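Local coordinates for protein putative cytochrome P450 YjiB (Bacillus subtilis subsp. subtilis, PDB 4RM4) that probably works as a heme-dependent monooxygenase of the cytochrome P450 family, using its bound heme to oxidise substrates with molecular oxygen, at residues A[251-256]-A[387-392]; A[58-63]-A[310-315]. All coordinates share one frame; numbering follows the deposited sequence.

Interaction 1. Residues A[251-256]-A[387-392]; sequences AMYSIL and YGLKSF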
ATOM      1  N   ALA A 251      -3.094 -11.377  -2.078  1.00 15.91           N
ATOM      2  CA  ALA A 251      -3.926 -11.834  -3.202  1.00 16.63           C
ATOM      3  C   ALA A 251      -3.640 -13.292  -3.554  1.00 18.66           C
ATOM      4  O   ALA A 251      -4.554 -14.093  -3.753  1.00 20.62           O
ATOM      5  CB  ALA A 251      -3.701 -10.950  -4.425  1.00 13.62           C
ATOM      6  N   MET A 252      -2.366 -13.648  -3.630  1.00 17.83           N
ATOM      7  CA  MET A 252      -2.036 -15.042  -3.896  1.00 17.58           C
ATOM      8  C   MET A 252      -2.536 -15.967  -2.797  1.00 17.01           C
ATOM      9  O   MET A 252      -2.973 -17.093  -3.076  1.00 19.70           O
ATOM     10  CB  MET A 252      -0.541 -15.245  -4.081  1.00 15.64           C
ATOM     11  CG  MET A 252      -0.009 -14.841  -5.435  1.00 25.38           C
ATOM     12  SD  MET A 252      -0.997 -15.523  -6.780  1.00 29.52           S
ATOM     13  CE  MET A 252      -1.306 -17.208  -6.231  1.00 19.31           C
ATOM     14  N   TYR A 253      -2.451 -15.517  -1.547  1.00 17.28           N
ATOM     15  CA  TYR A 253      -2.908 -16.345  -0.431  1.00 17.99           C
ATOM     16  C   TYR A 253      -4.403 -16.558  -0.559  1.00 19.86           C
ATOM     17  O   TYR A 253      -4.885 -17.690  -0.449  1.00 18.78           O
ATOM     18  CB  TYR A 253      -2.591 -15.709   0.929  1.00 17.34           C
ATOM     19  CG  TYR A 253      -2.884 -16.610   2.112  1.00 22.92           C
ATOM     20  CD1 TYR A 253      -1.896 -17.440   2.643  1.00 24.25           C
ATOM     21  CD2 TYR A 253      -4.137 -16.625   2.707  1.00 19.47           C
ATOM     22  CE1 TYR A 253      -2.156 -18.253   3.730  1.00 18.20           C
ATOM     23  CE2 TYR A 253      -4.402 -17.425   3.794  1.00 23.19           C
ATOM     24  CZ  TYR A 253      -3.413 -18.243   4.295  1.00 23.99           C
ATOM     25  OH  TYR A 253      -3.693 -19.052   5.367  1.00 24.39           O
ATOM     26  N   SER A 254      -5.137 -15.469  -0.791  1.00 15.56           N
ATOM     27  CA  SER A 254      -6.592 -15.560  -0.929  1.00 14.75           C
ATOM     28  C   SER A 254      -6.972 -16.462  -2.093  1.00 17.35           C
ATOM     29  O   SER A 254      -7.921 -17.262  -1.995  1.00 19.54           O
ATOM     30  CB  SER A 254      -7.207 -14.175  -1.125  1.00 17.45           C
ATOM     31  OG  SER A 254      -6.844 -13.298  -0.074  1.00 18.28           O
ATOM     32  N   ILE A 255      -6.235 -16.339  -3.191  1.00 18.48           N
ATOM     33  CA  ILE A 255      -6.490 -17.164  -4.374  1.00 17.00           C
ATOM     34  C   ILE A 255      -6.278 -18.656  -4.085  1.00 19.90           C
ATOM     35  O   ILE A 255      -7.101 -19.487  -4.467  1.00 22.19           O
ATOM     36  CB  ILE A 255      -5.658 -16.705  -5.597  1.00 21.85           C
ATOM     37  CG1 ILE A 255      -6.276 -15.441  -6.196  1.00 15.17           C
ATOM     38  CG2 ILE A 255      -5.611 -17.802  -6.668  1.00 19.93           C
ATOM     39  CD1 ILE A 255      -5.285 -14.568  -7.071  1.00 13.53           C
ATOM     40  N   LEU A 256      -5.181 -18.989  -3.411  1.00 20.49           N
ATOM     41  CA  LEU A 256      -4.877 -20.381  -3.085  1.00 19.68           C
ATOM     42  C   LEU A 256      -5.855 -20.964  -2.086  1.00 24.80           C
ATOM     43  O   LEU A 256      -6.149 -22.159  -2.125  1.00 26.36           O
ATOM     44  CB  LEU A 256      -3.461 -20.518  -2.510  1.00 20.38           C
ATOM     45  CG  LEU A 256      -2.274 -20.169  -3.405  1.00 22.76           C
ATOM     46  CD1 LEU A 256      -0.963 -20.475  -2.669  1.00 26.46           C
ATOM     47  CD2 LEU A 256      -2.370 -20.942  -4.718  1.00 21.99           C
ATOM     48  N   TYR A 387      -0.809  -5.149   7.210  1.00 22.06           N
ATOM     49  CA  TYR A 387      -1.378  -6.487   7.046  1.00 16.91           C
ATOM     50  C   TYR A 387      -0.720  -7.220   5.880  1.00 17.40           C
ATOM     51  O   TYR A 387      -0.944  -6.888   4.721  1.00 17.53           O
ATOM     52  CB  TYR A 387      -2.903  -6.449   6.859  1.00 15.84           C
ATOM     53  CG  TYR A 387      -3.499  -7.840   6.793  1.00 14.95           C
ATOM     54  CD1 TYR A 387      -3.623  -8.622   7.942  1.00 18.41           C
ATOM     55  CD2 TYR A 387      -3.879  -8.389   5.582  1.00 17.47           C
ATOM     56  CE1 TYR A 387      -4.145  -9.916   7.879  1.00 20.26           C
ATOM     57  CE2 TYR A 387      -4.410  -9.659   5.509  1.00 17.01           C
ATOM     58  CZ  TYR A 387      -4.533 -10.424   6.654  1.00 15.69           C
ATOM     59  OH  TYR A 387      -5.055 -11.689   6.559  1.00 17.89           O
ATOM     60  N   GLY A 388       0.086  -8.230   6.185  1.00 18.70           N
ATOM     61  CA  GLY A 388       0.746  -8.990   5.142  1.00 16.76           C
ATOM     62  C   GLY A 388       1.639 -10.076   5.701  1.00 19.01           C
ATOM     63  O   GLY A 388       1.528 -10.421   6.872  1.00 19.41           O
ATOM     64  N   LEU A 389       2.522 -10.593   4.854  1.00 19.76           N
ATOM     65  CA  LEU A 389       3.331 -11.762   5.161  1.00 21.25           C
ATOM     66  C   LEU A 389       4.834 -11.461   5.079  1.00 21.39           C
ATOM     67  O   LEU A 389       5.295 -10.802   4.151  1.00 22.44           O
ATOM     68  CB  LEU A 389       2.982 -12.900   4.186  1.00 18.12           C
ATOM     69  CG  LEU A 389       1.543 -13.420   4.242  1.00 17.10           C
ATOM     70  CD1 LEU A 389       1.310 -14.445   3.166  1.00 21.03           C
ATOM     71  CD2 LEU A 389       1.280 -14.001   5.622  1.00 20.27           C
ATOM     72  N   LYS A 390       5.572 -11.940   6.076  1.00 23.48           N
ATOM     73  CA  LYS A 390       7.030 -11.897   6.076  1.00 22.37           C
ATOM     74  C   LYS A 390       7.580 -12.997   5.159  1.00 24.89           C
ATOM     75  O   LYS A 390       8.617 -12.840   4.505  1.00 20.79           O
ATOM     76  CB  LYS A 390       7.547 -12.110   7.501  1.00 26.32           C
ATOM     77  CG  LYS A 390       9.065 -12.030   7.632  1.00 33.93           C
ATOM     78  CD  LYS A 390       9.553 -12.643   8.947  1.00 33.05           C
ATOM     79  CE  LYS A 390      11.078 -12.630   9.030  1.00 36.82           C
ATOM     80  NZ  LYS A 390      11.697 -13.122   7.765  1.00 39.17           N
ATOM     81  N   SER A 391       6.866 -14.114   5.119  1.00 20.91           N
ATOM     82  CA  SER A 391       7.248 -15.234   4.271  1.00 23.17           C
ATOM     83  C   SER A 391       6.003 -16.002   3.882  1.00 22.57           C
ATOM     84  O   SER A 391       5.049 -16.070   4.654  1.00 21.85           O
ATOM     85  CB  SER A 391       8.244 -16.158   4.982  1.00 25.12           C
ATOM     86  OG  SER A 391       7.626 -16.802   6.071  1.00 29.00           O
ATOM     87  N   PHE A 392       6.038 -16.572   2.683  1.00 21.85           N
ATOM     88  CA  PHE A 392       4.905 -17.273   2.088  1.00 22.09           C
ATOM     89  C   PHE A 392       5.485 -18.418   1.246  1.00 23.95           C
ATOM     90  O   PHE A 392       5.801 -18.265   0.056  1.00 20.34           O
ATOM     91  CB  PHE A 392       4.080 -16.278   1.252  1.00 20.48           C
ATOM     92  CG  PHE A 392       2.817 -16.843   0.659  1.00 22.30           C
ATOM     93  CD1 PHE A 392       2.433 -18.156   0.890  1.00 20.22           C
ATOM     94  CD2 PHE A 392       2.011 -16.043  -0.139  1.00 19.93           C
ATOM     95  CE1 PHE A 392       1.276 -18.669   0.326  1.00 24.32           C
ATOM     96  CE2 PHE A 392       0.841 -16.542  -0.706  1.00 20.08           C
ATOM     97  CZ  PHE A 392       0.477 -17.860  -0.474  1.00 23.48           C
TER
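Leu-256 N donates to Met-252 O at 2.9 Å, an ordinary i to i−4 helical bond. It spaces two of the three helix residues that meet Phe-392, while the third, Tyr-253, sits between them in sequence. No hydrogen bond passes from one segment to the other, so the contact itself rests on apolar and aromatic surfaces. Phe-392 gives the largest share, a little under half of the buried surface. Its CG is anti to the backbone N (chi1 −176°), and the CB directions of Met-252, Tyr-253, Leu-256 and Phe-392 all face across the contact. The far end of the phenyl ring meets the helix backbone, with CE2 lying 3.5 Å from Tyr-253 N. That amide nitrogen lies at the ring edge, near the plane of the ring.

Around this point the helix side chains gather. Met-252 touches CE2 of Phe-392 through CB alone, at 3.9 Å; its bent chain then leads away. Leu-256 offers CD1, which approaches Phe-392 CZ to 3.7 Å. Tyr-253 presents CB and the CD1 corner of its ring, the latter 3.9 Å from Phe-392 CZ. The two rings have centroids 5.7 Å apart and planes inclined at 56°, an oblique pairing. Leu-389 adds a looser touch, its CD1 coming to 4.4 Å from Tyr-253 CD1.

Ile-378 of strand 374-380 packs on Tyr-253, Leu-389 and Phe-392 alike, and Tyr-24 meets the Tyr-253 ring edge-to-face. The backbone N of Phe-392 bonds to Asp-130 OD2, so its polar need is met beside the contact.

The C-terminal part of the long helix 226-257, the central helix of the P450 fold, is therefore joined to the three-stranded antiparallel sheet by shape and dispersion, with no directional bond between the segments.

Interaction 2. Residues A[58-63]-A[310-315]; sequences KVVGDK and VLAFVA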
ATOM      1  N   LYS A  58     -16.732   7.943   6.209  1.00 16.24           N
ATOM      2  CA  LYS A  58     -16.952   9.340   6.577  1.00 18.13           C
ATOM      3  C   LYS A  58     -15.705   9.958   7.212  1.00 17.43           C
ATOM      4  O   LYS A  58     -15.299  11.062   6.837  1.00 16.33           O
ATOM      5  CB  LYS A  58     -18.138   9.479   7.531  1.00 19.62           C
ATOM      6  CG  LYS A  58     -18.283  10.906   8.077  1.00 23.74           C
ATOM      7  CD  LYS A  58     -19.696  11.192   8.589  1.00 28.10           C
ATOM      8  CE  LYS A  58     -19.826  12.639   9.079  1.00 26.61           C
ATOM      9  NZ  LYS A  58     -19.675  13.628   7.979  1.00 34.62           N
ATOM     10  N   VAL A  59     -15.109   9.263   8.181  1.00 17.36           N
ATOM     11  CA  VAL A  59     -13.896   9.770   8.836  1.00 16.32           C
ATOM     12  C   VAL A  59     -12.804  10.054   7.795  1.00 18.19           C
ATOM     13  O   VAL A  59     -12.228  11.130   7.751  1.00 17.98           O
ATOM     14  CB  VAL A  59     -13.357   8.785   9.914  1.00 16.26           C
ATOM     15  CG1 VAL A  59     -11.957   9.198  10.417  1.00 14.04           C
ATOM     16  CG2 VAL A  59     -14.352   8.669  11.092  1.00 20.73           C
ATOM     17  N   VAL A  60     -12.572   9.073   6.938  1.00 15.26           N
ATOM     18  CA  VAL A  60     -11.473   9.095   5.989  1.00 15.13           C
ATOM     19  C   VAL A  60     -11.692  10.159   4.932  1.00 13.42           C
ATOM     20  O   VAL A  60     -10.760  10.838   4.540  1.00 15.53           O
ATOM     21  CB  VAL A  60     -11.302   7.693   5.354  1.00 18.55           C
ATOM     22  CG1 VAL A  60     -10.389   7.731   4.114  1.00 14.56           C
ATOM     23  CG2 VAL A  60     -10.782   6.718   6.423  1.00 15.10           C
ATOM     24  N   GLY A  61     -12.939  10.342   4.512  1.00 14.28           N
ATOM     25  CA  GLY A  61     -13.239  11.260   3.427  1.00 14.67           C
ATOM     26  C   GLY A  61     -13.571  12.690   3.817  1.00 22.69           C
ATOM     27  O   GLY A  61     -13.482  13.611   2.990  1.00 19.05           O
ATOM     28  N   ASP A  62     -13.963  12.896   5.068  1.00 18.09           N
ATOM     29  CA  ASP A  62     -14.483  14.197   5.448  1.00 18.30           C
ATOM     30  C   ASP A  62     -13.317  15.119   5.800  1.00 22.44           C
ATOM     31  O   ASP A  62     -12.921  15.215   6.957  1.00 22.14           O
ATOM     32  CB  ASP A  62     -15.461  14.050   6.618  1.00 21.43           C
ATOM     33  CG  ASP A  62     -16.241  15.326   6.896  1.00 29.96           C
ATOM     34  OD1 ASP A  62     -15.679  16.422   6.704  1.00 28.21           O
ATOM     35  OD2 ASP A  62     -17.421  15.224   7.298  1.00 30.50           O
ATOM     36  N   LYS A  63     -12.757  15.778   4.791  1.00 21.61           N
ATOM     37  CA  LYS A  63     -11.618  16.661   5.005  1.00 25.92           C
ATOM     38  C   LYS A  63     -11.979  17.866   5.868  1.00 26.06           C
ATOM     39  O   LYS A  63     -11.130  18.410   6.564  1.00 23.73           O
ATOM     40  CB  LYS A  63     -11.002  17.116   3.674  1.00 25.87           C
ATOM     41  CG  LYS A  63     -11.895  18.017   2.832  1.00 31.53           C
ATOM     42  CD  LYS A  63     -11.231  18.392   1.517  1.00 34.14           C
ATOM     43  CE  LYS A  63     -12.127  19.287   0.674  1.00 28.77           C
ATOM     44  NZ  LYS A  63     -13.395  18.604   0.324  1.00 39.15           N
ATOM     45  N   VAL A 310      -8.395   9.583  15.794  1.00 16.96           N
ATOM     46  CA  VAL A 310      -9.332   8.536  15.381  1.00 16.80           C
ATOM     47  C   VAL A 310      -8.635   7.540  14.466  1.00 19.92           C
ATOM     48  O   VAL A 310      -7.951   7.932  13.525  1.00 17.81           O
ATOM     49  CB  VAL A 310     -10.527   9.121  14.600  1.00 20.31           C
ATOM     50  CG1 VAL A 310     -11.464   8.008  14.139  1.00 18.39           C
ATOM     51  CG2 VAL A 310     -11.277  10.155  15.452  1.00 22.40           C
ATOM     52  N   LEU A 311      -8.790   6.255  14.765  1.00 15.09           N
ATOM     53  CA  LEU A 311      -8.294   5.189  13.904  1.00 13.02           C
ATOM     54  C   LEU A 311      -9.456   4.610  13.080  1.00 14.83           C
ATOM     55  O   LEU A 311     -10.413   4.080  13.629  1.00 14.01           O
ATOM     56  CB  LEU A 311      -7.632   4.096  14.744  1.00 15.93           C
ATOM     57  CG  LEU A 311      -6.387   4.491  15.543  1.00 19.90           C
ATOM     58  CD1 LEU A 311      -5.949   3.320  16.419  1.00 20.60           C
ATOM     59  CD2 LEU A 311      -5.251   4.915  14.611  1.00 23.65           C
ATOM     60  N   ALA A 312      -9.372   4.724  11.756  1.00 12.99           N
ATOM     61  CA  ALA A 312     -10.441   4.249  10.885  1.00 13.27           C
ATOM     62  C   ALA A 312      -9.963   2.956  10.230  1.00 16.04           C
ATOM     63  O   ALA A 312      -9.056   2.974   9.406  1.00 14.99           O
ATOM     64  CB  ALA A 312     -10.781   5.308   9.840  1.00 16.62           C
ATOM     65  N   PHE A 313     -10.549   1.843  10.646  1.00 13.42           N
ATOM     66  CA  PHE A 313     -10.163   0.518  10.171  1.00 13.00           C
ATOM     67  C   PHE A 313     -10.771   0.143   8.826  1.00 13.09           C
ATOM     68  O   PHE A 313     -11.823  -0.481   8.762  1.00 13.40           O
ATOM     69  CB  PHE A 313     -10.514  -0.536  11.245  1.00 14.48           C
ATOM     70  CG  PHE A 313      -9.581  -0.512  12.417  1.00 19.36           C
ATOM     71  CD1 PHE A 313      -8.485  -1.359  12.464  1.00 20.11           C
ATOM     72  CD2 PHE A 313      -9.771   0.389  13.458  1.00 15.14           C
ATOM     73  CE1 PHE A 313      -7.591  -1.310  13.524  1.00 22.81           C
ATOM     74  CE2 PHE A 313      -8.886   0.435  14.527  1.00 18.47           C
ATOM     75  CZ  PHE A 313      -7.801  -0.407  14.564  1.00 20.00           C
ATOM     76  N   VAL A 314     -10.112   0.548   7.745  1.00 15.01           N
ATOM     77  CA  VAL A 314     -10.590   0.231   6.416  1.00 16.77           C
ATOM     78  C   VAL A 314     -10.621  -1.286   6.213  1.00 12.99           C
ATOM     79  O   VAL A 314     -11.454  -1.796   5.478  1.00 14.12           O
ATOM     80  CB  VAL A 314      -9.770   0.938   5.303  1.00 20.74           C
ATOM     81  CG1 VAL A 314      -9.942   2.471   5.383  1.00 16.58           C
ATOM     82  CG2 VAL A 314      -8.309   0.567   5.387  1.00 21.35           C
ATOM     83  N   ALA A 315      -9.765  -2.017   6.915  1.00 14.24           N
ATOM     84  CA  ALA A 315      -9.812  -3.473   6.809  1.00 15.18           C
ATOM     85  C   ALA A 315     -11.130  -4.014   7.327  1.00 17.01           C
ATOM     86  O   ALA A 315     -11.663  -4.966   6.765  1.00 17.66           O
ATOM     87  CB  ALA A 315      -8.651  -4.127   7.528  1.00 18.27           C
TER
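Val-60 CG2 and Ala-312 CB make the nearest approach of the two segments, 3.7 Å. Beside it, Val-59 turns CG1 to two partners: CG1 of Val-310 at 3.9 Å and CB of Ala-312 at 4.1 Å. Val-59 CG1 is anti to its backbone N (chi1 170°), and in that position the one methyl serves both strand residues. The alanine methyl in turn meets branches from two successive valines of the helix. Val-60 CG2 also has a distant touch on Val-314 CG1, at 4.5 Å. All five residues are buried, and only methyl groups meet, with no hydrogen bond between the segments.

Val-310 and Ala-312 point to the helix while Leu-311 between them points away, as expected of one face of an extended strand. Val-50 of strand 47-50 and Leu-289 and Arg-291 of strand 289-293 extend the packing on the sheet side. The helix closes near Asp-62, whose OD2 accepts a 2.8 Å hydrogen bond from Lys-58 NZ, part of a salt bridge within the segment; the amine lies almost in line with the carboxylate C-O bond. This pair ties the last turn on the helix side turned from the strand. Arg-291 NH2 bonds to Val-60 O.

The Val-60 side chain is also about 4 Å from the bound heme. Helix 53-61 thus packs, beside the heme site, against the mixed sheet characteristic of cytochrome P450s.

In the fold
Neither contact has a hydrogen bond between its segments, and apolar packing carries both, yet they share no secondary-structure element. Their centres are 25 Å apart and their nearest atoms about 6 Å, without touching. Both are buried: in interaction 1 three of the five touching residues are buried and two, Tyr-253 and Leu-256, partly exposed; in interaction 2 all five are buried. Interaction 1 joins the end of helix 226-257 to the three-stranded sheet through aromatic rings, with Met-252 about 13 Å from the heme. Interaction 2 adjoins the heme and packs helix 53-61 mainly on strand 309-312, Val-314 of the next helix adding a distant touch. Ring-to-backbone contact marks the first, methyl packing the second.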